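Local coordinates for protein mRNA interferase YafQ (Escherichia coli, PDB 4MMG) that cleaves ribosome-bound mRNA as the sequence-specific endoribonuclease toxin of a type II toxin-antitoxin pair, stalling translation elongation and bacterial growth, at residues I5-E10 with L77-L82; N30-L35 with A65-D70; P69-I74 with E85-Q90. The protein carries 1 engineered substitution. One frame throughout, in Å; residues are numbered along the deposited sequence. Where two conformers were deposited one is given.

Overall arrangement
From the N terminus, strand 8-11 forms one edge of the mixed sheet, and contact 1 pairs it with the start of strand 81-88, closing the longest loop. Within that loop lies contact 2, where helix 29-40 packs on the chain leaving strand 63-66. Contact 3 starts on Pro-69 and Asp-70, where contact 2 ends, and zips strand 71-77 to the far half of strand 81-88 as a hairpin; it crosses contact 1 along the chain. Contacts 1 and 3 thus use the two ends of one strand, their centres about 21 Å apart. Contacts 2 and 3 touch directly: Leu-32 CB packs on Trp-71 CZ2 at 3.6 Å.

Contact 1. Residues I5-E10 with L77-L82; sequences IQRDIE and LTDKLL
Arg-7 CG, anti to the backbone N (chi1 178°), lies against the backbone of Leu-81; the bend at chi3 (-75°) then places NE for a hydrogen bond to Thr-78 O at 2.9 Å. That donor sits nearly in line with the carbonyl, although the oxygen is tilted from the guanidinium plane, and NH2 adds a weak second bond to the same oxygen. Leu-77 crosses the arginine at about a right angle and sets CD1 over the centre of one guanidinium face, 3.4 Å from CZ. NH1 goes elsewhere, to Asn-42 OD1, so the planar group has Thr-78 O beside NE and NH2, Asn-42 at NH1 and a leucine methyl over one face.

Beyond the arginine the two chains run parallel, strand 8-11 being an outermost strand of the sheet and strand 81-88 its neighbour. Asp-8 N donates to Lys-80 O, Leu-82 N returns a bond to Asp-8 O, and Glu-10 N reaches Leu-82 O at 2.7 Å. The turn 78-80 leading into strand 81-88 is shaped by Thr-78, whose OG1 accepts from both Lys-80 N and Leu-81 N, an ST turn and an ST motif sharing one hydroxyl.

The side chains of Asp-8 and Leu-81 lie side by side and point the same way, with Asp-8 OD1 3.1 Å from Leu-81 CB. Asp-8 OD2 and Glu-10 OE2 are 2.6 Å apart, close enough that one of the acids probably carries a proton; Glu-10 OE1 forms a salt bridge with Arg-83. Nearer the N terminus, water 1 donates to Gln-6 O and to Lys-80 O, the latter at 2.7 Å, bridging the chains just before the first direct backbone bond.

Contact 2. Residues N30-L35 with A65-D70; sequences NKLKYL and AHVEPD
Helix 29-40 lies across one face of the mixed sheet of this RelE-family toxin, and here its first turns pack against the end of strand 63-66 and the corner at Val-67, where a classic beta bulge sets Val-67 and Glu-68 both opposite Trp-71. Val-67 is the wedge. Its CG1, anti to the backbone N (chi1 -173°), meets Lys-31 CB at 3.6 Å and lies close to the helix backbone between Lys-31 and Leu-32. The other branch, CG2, reaches Leu-35 CD2 at 3.8 Å and Leu-32 CD1 at 4.0 Å, so that the valine touches three helix residues, one turn apart at the extremes. Leu-35 also lays CD2 on Ala-65 CB, two residues before the corner, and continues inward to Leu-73; Leu-32 continues to Trp-71. The apolar seam therefore runs from the bulge into the core between helix and sheet.

At the outer end the contact turns polar. Lys-31, extended beyond CG, crosses Glu-68 at about a right angle, and its methylene CD lies 3.4 Å from Glu-68 OE2. The ammonium itself makes only a long salt bridge to that oxygen, while Glu-68 OE1 takes a salt bridge from Lys-27, leaving the carboxylate between two lysines. Water 2 bridges the two groups: it accepts from Lys-31 NZ at 2.8 Å and donates weakly to Glu-68 OE2.

Contact 3. Residues P69-I74 with E85-Q90; sequences PDWILI and ERTGTQ. Engineered in segment 85-90: Gln-90 (natural residue His).
Ile-72 O is gripped twice by the facing strand: Gly-88 N donates to it in the carbonyl plane, and the hydroxyl of Thr-87 donates from above that plane at 2.8 Å. With OG1 anti to the backbone N (chi1 -170°), Thr-87 turns its hydroxyl back to the partner strand; Thr-87 OG1 in turn accepts a weak bond from Trp-71 NE1 at the edge of the indole. One buried hydroxyl thus links the tryptophan to a main-chain carbonyl.

Strands 71-77 and 81-88 form an antiparallel beta hairpin in the middle of the sheet; the axes of 71-74 and 85-88 come within 4.7 Å, at 178° between their directions. Ile-72 pairs with Gly-88 through a nearly straight bond from Ile-72 N to Gly-88 O, and Ile-74 pairs with Arg-86. At Ile-74 a classic beta bulge brings both Glu-85 N and Arg-86 N to Ile-74 O, at 2.9 Å and 3.2 Å. The phi of 160° at Gly-88 would jam a CB against the preceding carbonyl, which calls for glycine.

Past Gly-88 the strand gives way to helix 90-94, with Thr-89 as N-cap, its OG1 bonded to Ala-92 N. Asp-70 OD1 accepts from Gln-90 N at 3.1 Å, on its syn side but tilted out of the carboxylate plane, while OD2 lies against Thr-89 CG2. Gln-90 is engineered, replacing the histidine inferred to be the proton donor; its OE1 lies 2.6 Å from water 3, which is also near Pro-69 O.

Contact 1. Residues I5-E10 with L77-L82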
loop_
_atom_site.group_PDB
_atom_site.type_symbol
_atom_site.label_atom_id
_atom_site.label_comp_id
_atom_site.label_asym_id
_atom_site.label_seq_id
_atom_site.Cartn_x
_atom_site.Cartn_y
_atom_site.Cartn_z
ATOM N N ILE A 5 3.437 -10.239 21.665
ATOM C CA ILE A 5 3.457 -9.300 20.546
ATOM C C ILE A 5 2.373 -9.607 19.515
ATOM O O ILE A 5 2.361 -10.682 18.905
ATOM C CB ILE A 5 4.839 -9.309 19.868
ATOM N N GLN A 6 1.465 -8.655 19.324
ATOM C CA GLN A 6 0.473 -8.754 18.266
ATOM C C GLN A 6 0.684 -7.615 17.292
ATOM O O GLN A 6 0.760 -6.455 17.695
ATOM C CB GLN A 6 -0.942 -8.666 18.832
ATOM C CG GLN A 6 -1.299 -9.763 19.811
ATOM C CD GLN A 6 -2.794 -9.873 20.008
ATOM O OE1 GLN A 6 -3.550 -9.990 19.045
ATOM N NE2 GLN A 6 -3.232 -9.820 21.257
ATOM N N ARG A 7 0.780 -7.948 16.007
ATOM C CA ARG A 7 0.935 -6.938 14.964
ATOM C C ARG A 7 -0.338 -6.111 14.837
ATOM O O ARG A 7 -1.443 -6.653 14.823
ATOM C CB ARG A 7 1.275 -7.596 13.623
ATOM C CG ARG A 7 1.411 -6.620 12.456
ATOM C CD ARG A 7 1.574 -7.353 11.119
ATOM N NE ARG A 7 2.906 -7.932 10.951
ATOM C CZ ARG A 7 3.200 -8.934 10.122
ATOM N NH1 ARG A 7 2.254 -9.498 9.368
ATOM N NH2 ARG A 7 4.447 -9.379 10.049
ATOM N N ASP A 8 -0.179 -4.797 14.745
ATOM C CA ASP A 8 -1.328 -3.911 14.642
ATOM C C ASP A 8 -1.661 -3.572 13.188
ATOM O O ASP A 8 -1.030 -4.073 12.262
ATOM C CB ASP A 8 -1.115 -2.644 15.484
ATOM C CG ASP A 8 -0.207 -1.609 14.822
ATOM O OD1 ASP A 8 0.354 -1.840 13.729
ATOM O OD2 ASP A 8 -0.047 -0.526 15.418
ATOM N N ILE A 9 -2.660 -2.733 12.981
ATOM C CA ILE A 9 -2.943 -2.226 11.646
ATOM C C ILE A 9 -3.007 -0.727 11.778
ATOM O O ILE A 9 -3.695 -0.215 12.665
ATOM C CB ILE A 9 -4.286 -2.721 11.095
ATOM C CG1 ILE A 9 -4.333 -4.250 11.060
ATOM C CG2 ILE A 9 -4.502 -2.180 9.686
ATOM C CD1 ILE A 9 -5.708 -4.794 10.742
ATOM N N GLU A 10 -2.287 -0.018 10.916
ATOM C CA GLU A 10 -2.257 1.440 10.979
ATOM C C GLU A 10 -2.530 2.056 9.613
ATOM O O GLU A 10 -2.203 1.473 8.574
ATOM C CB GLU A 10 -0.903 1.938 11.492
ATOM C CG GLU A 10 -0.472 1.324 12.813
ATOM C CD GLU A 10 0.879 1.830 13.280
ATOM O OE1 GLU A 10 1.494 2.672 12.585
ATOM O OE2 GLU A 10 1.330 1.385 14.354
ATOM N N LEU A 77 5.774 -2.931 6.745
ATOM C CA LEU A 77 5.451 -4.178 7.421
ATOM C C LEU A 77 6.625 -4.653 8.267
ATOM O O LEU A 77 7.707 -4.954 7.746
ATOM C CB LEU A 77 5.049 -5.265 6.417
ATOM C CG LEU A 77 4.631 -6.601 7.032
ATOM C CD1 LEU A 77 3.338 -6.445 7.801
ATOM C CD2 LEU A 77 4.481 -7.636 5.936
ATOM N N THR A 78 6.408 -4.688 9.578
ATOM C CA THR A 78 7.360 -5.300 10.499
ATOM C C THR A 78 6.633 -6.364 11.316
ATOM O O THR A 78 5.445 -6.622 11.097
ATOM C CB THR A 78 7.963 -4.260 11.455
ATOM O OG1 THR A 78 6.969 -3.855 12.404
ATOM C CG2 THR A 78 8.474 -3.048 10.686
ATOM N N ASP A 79 7.336 -6.984 12.257
ATOM C CA ASP A 79 6.686 -7.955 13.133
ATOM C C ASP A 79 5.641 -7.280 14.024
ATOM O O ASP A 79 4.683 -7.920 14.461
ATOM C CB ASP A 79 7.713 -8.696 13.994
ATOM C CG ASP A 79 8.614 -9.609 13.181
ATOM O OD1 ASP A 79 8.302 -9.870 12.000
ATOM O OD2 ASP A 79 9.639 -10.069 13.729
ATOM N N LYS A 80 5.822 -5.984 14.266
ATOM C CA LYS A 80 4.975 -5.232 15.187
ATOM C C LYS A 80 3.846 -4.460 14.510
ATOM O O LYS A 80 2.820 -4.178 15.129
ATOM C CB LYS A 80 5.816 -4.245 15.996
ATOM C CG LYS A 80 6.812 -4.899 16.928
ATOM C CD LYS A 80 7.476 -3.865 17.818
ATOM C CE LYS A 80 8.556 -4.515 18.659
ATOM N NZ LYS A 80 8.132 -5.877 19.088
ATOM N N LEU A 81 4.030 -4.089 13.250
ATOM C CA LEU A 81 3.039 -3.220 12.631
ATOM C C LEU A 81 2.851 -3.461 11.147
ATOM O O LEU A 81 3.783 -3.863 10.438
ATOM C CB LEU A 81 3.358 -1.742 12.903
ATOM C CG LEU A 81 4.566 -1.055 12.266
ATOM C CD1 LEU A 81 4.282 -0.583 10.840
ATOM C CD2 LEU A 81 4.999 0.129 13.121
ATOM N N LEU A 82 1.623 -3.234 10.697
ATOM C CA LEU A 82 1.344 -3.073 9.277
ATOM C C LEU A 82 0.784 -1.674 9.139
ATOM O O LEU A 82 -0.235 -1.354 9.747
ATOM C CB LEU A 82 0.313 -4.093 8.806
ATOM C CG LEU A 82 -0.391 -3.819 7.470
ATOM C CD1 LEU A 82 0.591 -3.777 6.301
ATOM C CD2 LEU A 82 -1.467 -4.874 7.222
HETATM O O HOH W 1 2.605 -4.279 17.824
#

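Contact 2. Residues N30-L35 with A65-D70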
loop_
_atom_site.group_PDB
_atom_site.type_symbol
_atom_site.label_atom_id
_atom_site.label_comp_id
_atom_site.label_asym_id
_atom_site.label_seq_id
_atom_site.Cartn_x
_atom_site.Cartn_y
_atom_site.Cartn_z
ATOM N N ASN A 30 -12.138 -2.094 -5.251
ATOM C CA ASN A 30 -12.053 -3.499 -4.884
ATOM C C ASN A 30 -10.647 -4.076 -5.069
ATOM O O ASN A 30 -10.234 -4.946 -4.306
ATOM C CB ASN A 30 -13.089 -4.339 -5.643
ATOM C CG ASN A 30 -14.493 -4.187 -5.079
ATOM O OD1 ASN A 30 -14.677 -3.752 -3.946
ATOM N ND2 ASN A 30 -15.492 -4.559 -5.873
ATOM N N LYS A 31 -9.896 -3.575 -6.048
ATOM C CA LYS A 31 -8.537 -4.072 -6.262
ATOM C C LYS A 31 -7.618 -3.686 -5.107
ATOM O O LYS A 31 -6.780 -4.473 -4.664
ATOM C CB LYS A 31 -7.967 -3.556 -7.584
ATOM C CG LYS A 31 -8.682 -4.073 -8.826
ATOM C CD LYS A 31 -7.905 -3.674 -10.075
ATOM C CE LYS A 31 -8.514 -4.254 -11.337
ATOM N NZ LYS A 31 -7.629 -3.992 -12.512
ATOM N N LEU A 32 -7.777 -2.466 -4.605
ATOM C CA LEU A 32 -6.966 -2.026 -3.482
ATOM C C LEU A 32 -7.385 -2.771 -2.217
ATOM O O LEU A 32 -6.540 -3.199 -1.425
ATOM C CB LEU A 32 -7.110 -0.519 -3.280
ATOM C CG LEU A 32 -6.404 0.042 -2.046
ATOM C CD1 LEU A 32 -4.903 -0.154 -2.161
ATOM C CD2 LEU A 32 -6.759 1.505 -1.834
ATOM N N LYS A 33 -8.693 -2.933 -2.034
ATOM C CA LYS A 33 -9.207 -3.642 -0.866
ATOM C C LYS A 33 -8.694 -5.085 -0.815
ATOM O O LYS A 33 -8.332 -5.575 0.258
ATOM C CB LYS A 33 -10.737 -3.598 -0.841
ATOM C CG LYS A 33 -11.278 -2.192 -0.563
ATOM C CD LYS A 33 -12.783 -2.109 -0.748
ATOM C CE LYS A 33 -13.257 -0.678 -0.542
ATOM N NZ LYS A 33 -14.715 -0.511 -0.785
ATOM N N TYR A 34 -8.630 -5.749 -1.967
ATOM C CA TYR A 34 -8.178 -7.137 -1.986
ATOM C C TYR A 34 -6.728 -7.245 -1.519
ATOM O O TYR A 34 -6.384 -8.099 -0.698
ATOM C CB TYR A 34 -8.370 -7.761 -3.370
ATOM C CG TYR A 34 -8.177 -9.256 -3.361
ATOM C CD1 TYR A 34 -9.168 -10.086 -2.865
ATOM C CD2 TYR A 34 -6.997 -9.833 -3.820
ATOM C CE1 TYR A 34 -9.005 -11.458 -2.836
ATOM C CE2 TYR A 34 -6.821 -11.214 -3.798
ATOM C CZ TYR A 34 -7.836 -12.016 -3.301
ATOM O OH TYR A 34 -7.704 -13.386 -3.256
ATOM N N LEU A 35 -5.888 -6.352 -2.029
ATOM C CA LEU A 35 -4.491 -6.301 -1.631
ATOM C C LEU A 35 -4.349 -6.002 -0.143
ATOM O O LEU A 35 -3.583 -6.661 0.567
ATOM C CB LEU A 35 -3.760 -5.249 -2.456
ATOM C CG LEU A 35 -2.334 -4.909 -2.036
ATOM C CD1 LEU A 35 -1.444 -6.137 -2.029
ATOM C CD2 LEU A 35 -1.788 -3.867 -3.002
ATOM N N ALA A 65 3.837 -2.039 -3.574
ATOM C CA ALA A 65 3.103 -3.042 -4.354
ATOM C C ALA A 65 2.275 -2.345 -5.424
ATOM O O ALA A 65 1.702 -1.282 -5.173
ATOM C CB ALA A 65 2.203 -3.881 -3.454
ATOM N N HIS A 66 2.205 -2.934 -6.614
ATOM C CA HIS A 66 1.415 -2.348 -7.690
ATOM C C HIS A 66 0.006 -2.919 -7.690
ATOM O O HIS A 66 -0.178 -4.125 -7.890
ATOM C CB HIS A 66 2.065 -2.622 -9.049
ATOM C CG HIS A 66 3.122 -1.635 -9.437
ATOM N ND1 HIS A 66 4.361 -1.585 -8.829
ATOM C CD2 HIS A 66 3.134 -0.673 -10.392
ATOM C CE1 HIS A 66 5.088 -0.639 -9.397
ATOM N NE2 HIS A 66 4.365 -0.065 -10.342
ATOM N N VAL A 67 -0.988 -2.069 -7.439
ATOM C CA VAL A 67 -2.381 -2.469 -7.620
ATOM C C VAL A 67 -2.671 -2.576 -9.122
ATOM O O VAL A 67 -3.374 -3.484 -9.571
ATOM C CB VAL A 67 -3.342 -1.462 -6.942
ATOM C CG1 VAL A 67 -4.785 -1.983 -6.997
ATOM C CG2 VAL A 67 -2.908 -1.196 -5.504
ATOM N N GLU A 68 -2.124 -1.629 -9.878
ATOM C CA GLU A 68 -2.235 -1.562 -11.342
ATOM C C GLU A 68 -0.915 -0.964 -11.832
ATOM O O GLU A 68 -0.105 -0.533 -11.016
ATOM C CB GLU A 68 -3.404 -0.658 -11.739
ATOM C CG GLU A 68 -4.749 -1.163 -11.267
ATOM C CD GLU A 68 -5.880 -0.198 -11.549
ATOM O OE1 GLU A 68 -5.619 0.923 -12.055
ATOM O OE2 GLU A 68 -7.037 -0.572 -11.259
ATOM N N PRO A 69 -0.677 -0.930 -13.160
ATOM C CA PRO A 69 0.637 -0.424 -13.584
ATOM C C PRO A 69 0.972 0.987 -13.087
ATOM O O PRO A 69 2.144 1.269 -12.832
ATOM C CB PRO A 69 0.534 -0.450 -15.108
ATOM C CG PRO A 69 -0.357 -1.613 -15.373
ATOM C CD PRO A 69 -1.409 -1.539 -14.288
ATOM N N ASP A 70 -0.026 1.851 -12.941
ATOM C CA ASP A 70 0.223 3.182 -12.380
ATOM C C ASP A 70 -0.659 3.458 -11.169
ATOM O O ASP A 70 -1.135 4.577 -10.969
ATOM C CB ASP A 70 0.055 4.274 -13.446
ATOM C CG ASP A 70 0.612 5.627 -13.004
ATOM O OD1 ASP A 70 1.623 5.657 -12.258
ATOM O OD2 ASP A 70 0.038 6.669 -13.401
HETATM O O HOH W 2 -7.572 -1.767 -14.200
#

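Contact 3. Residues P69-I74 with E85-Q90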
loop_
_atom_site.group_PDB
_atom_site.type_symbol
_atom_site.label_atom_id
_atom_site.label_comp_id
_atom_site.label_asym_id
_atom_site.label_seq_id
_atom_site.Cartn_x
_atom_site.Cartn_y
_atom_site.Cartn_z
ATOM N N PRO A 69 -0.677 -0.930 -13.160
ATOM C CA PRO A 69 0.637 -0.424 -13.584
ATOM C C PRO A 69 0.972 0.987 -13.087
ATOM O O PRO A 69 2.144 1.269 -12.832
ATOM C CB PRO A 69 0.534 -0.450 -15.108
ATOM C CG PRO A 69 -0.357 -1.613 -15.373
ATOM C CD PRO A 69 -1.409 -1.539 -14.288
ATOM N N ASP A 70 -0.026 1.851 -12.941
ATOM C CA ASP A 70 0.223 3.182 -12.380
ATOM C C ASP A 70 -0.659 3.458 -11.169
ATOM O O ASP A 70 -1.135 4.577 -10.969
ATOM C CB ASP A 70 0.055 4.274 -13.446
ATOM C CG ASP A 70 0.612 5.627 -13.004
ATOM O OD1 ASP A 70 1.623 5.657 -12.258
ATOM O OD2 ASP A 70 0.038 6.669 -13.401
ATOM N N TRP A 71 -0.862 2.433 -10.347
ATOM C CA TRP A 71 -1.518 2.612 -9.058
ATOM C C TRP A 71 -0.732 1.809 -8.044
ATOM O O TRP A 71 -0.733 0.574 -8.078
ATOM C CB TRP A 71 -2.961 2.125 -9.115
ATOM C CG TRP A 71 -3.765 2.373 -7.859
ATOM C CD1 TRP A 71 -3.384 3.085 -6.755
ATOM C CD2 TRP A 71 -5.100 1.917 -7.599
ATOM N NE1 TRP A 71 -4.406 3.104 -5.824
ATOM C CE2 TRP A 71 -5.467 2.393 -6.321
ATOM C CE3 TRP A 71 -6.021 1.156 -8.326
ATOM C CZ2 TRP A 71 -6.713 2.122 -5.755
ATOM C CZ3 TRP A 71 -7.261 0.884 -7.759
ATOM C CH2 TRP A 71 -7.595 1.369 -6.488
ATOM N N ILE A 72 -0.051 2.527 -7.155
ATOM C CA ILE A 72 0.888 1.965 -6.192
ATOM C C ILE A 72 0.313 2.048 -4.792
ATOM O O ILE A 72 -0.375 3.022 -4.461
ATOM C CB ILE A 72 2.173 2.808 -6.171
ATOM C CG1 ILE A 72 2.731 2.975 -7.571
ATOM C CG2 ILE A 72 3.220 2.203 -5.223
ATOM C CD1 ILE A 72 3.253 1.732 -8.080
ATOM N N LEU A 73 0.611 1.040 -3.976
ATOM C CA LEU A 73 0.411 1.101 -2.533
ATOM C C LEU A 73 1.777 1.112 -1.862
ATOM O O LEU A 73 2.590 0.213 -2.104
ATOM C CB LEU A 73 -0.379 -0.108 -2.045
ATOM C CG LEU A 73 -0.418 -0.256 -0.518
ATOM C CD1 LEU A 73 -1.239 0.854 0.096
ATOM C CD2 LEU A 73 -0.953 -1.618 -0.078
ATOM N N ILE A 74 2.036 2.132 -1.041
ATOM C CA ILE A 74 3.226 2.174 -0.200
ATOM C C ILE A 74 2.791 1.833 1.224
ATOM O O ILE A 74 1.861 2.441 1.781
ATOM C CB ILE A 74 3.919 3.552 -0.209
ATOM C CG1 ILE A 74 4.482 3.864 -1.595
ATOM C CG2 ILE A 74 5.035 3.586 0.823
ATOM C CD1 ILE A 74 5.069 5.270 -1.708
ATOM N N GLU A 85 0.519 3.507 4.110
ATOM C CA GLU A 85 1.148 4.828 4.126
ATOM C C GLU A 85 0.655 5.800 3.059
ATOM O O GLU A 85 0.276 6.929 3.379
ATOM C CB GLU A 85 2.669 4.686 4.064
ATOM C CG GLU A 85 3.417 5.973 4.307
ATOM C CD GLU A 85 3.278 6.486 5.733
ATOM O OE1 GLU A 85 2.913 5.708 6.639
ATOM O OE2 GLU A 85 3.544 7.696 5.948
ATOM N N ARG A 86 0.703 5.385 1.795
ATOM C CA ARG A 86 0.194 6.193 0.687
ATOM C C ARG A 86 -0.344 5.292 -0.406
ATOM O O ARG A 86 0.048 4.124 -0.510
ATOM C CB ARG A 86 1.292 7.081 0.081
ATOM C CG ARG A 86 1.705 8.265 0.946
ATOM C CD ARG A 86 2.010 9.492 0.106
ATOM N NE ARG A 86 0.828 9.980 -0.604
ATOM C CZ ARG A 86 0.850 10.946 -1.516
ATOM N NH1 ARG A 86 1.996 11.523 -1.846
ATOM N NH2 ARG A 86 -0.271 11.317 -2.114
ATOM N N THR A 87 -1.236 5.835 -1.222
ATOM C CA THR A 87 -1.622 5.164 -2.456
ATOM C C THR A 87 -1.916 6.185 -3.551
ATOM O O THR A 87 -2.444 7.266 -3.279
ATOM C CB THR A 87 -2.800 4.176 -2.243
ATOM O OG1 THR A 87 -2.969 3.378 -3.417
ATOM C CG2 THR A 87 -4.098 4.910 -1.949
ATOM N N GLY A 88 -1.542 5.858 -4.785
ATOM C CA GLY A 88 -1.763 6.758 -5.898
ATOM C C GLY A 88 -0.853 6.423 -7.059
ATOM O O GLY A 88 -0.336 5.312 -7.155
ATOM N N THR A 89 -0.649 7.392 -7.941
ATOM C CA THR A 89 0.218 7.200 -9.090
ATOM C C THR A 89 1.671 7.200 -8.653
ATOM O O THR A 89 2.017 7.688 -7.575
ATOM C CB THR A 89 0.044 8.309 -10.141
ATOM O OG1 THR A 89 0.443 9.560 -9.573
ATOM C CG2 THR A 89 -1.403 8.398 -10.628
ATOM N N GLN A 90 2.533 6.668 -9.507
ATOM C CA GLN A 90 3.957 6.717 -9.239
ATOM C C GLN A 90 4.442 8.166 -9.140
ATOM O O GLN A 90 5.251 8.500 -8.275
ATOM C CB GLN A 90 4.702 5.979 -10.341
ATOM C CG GLN A 90 6.185 5.842 -10.090
ATOM C CD GLN A 90 6.811 4.824 -11.011
ATOM O OE1 GLN A 90 6.833 3.628 -10.708
ATOM N NE2 GLN A 90 7.312 5.285 -12.146
HETATM O O HOH W 3 4.952 2.259 -11.958
#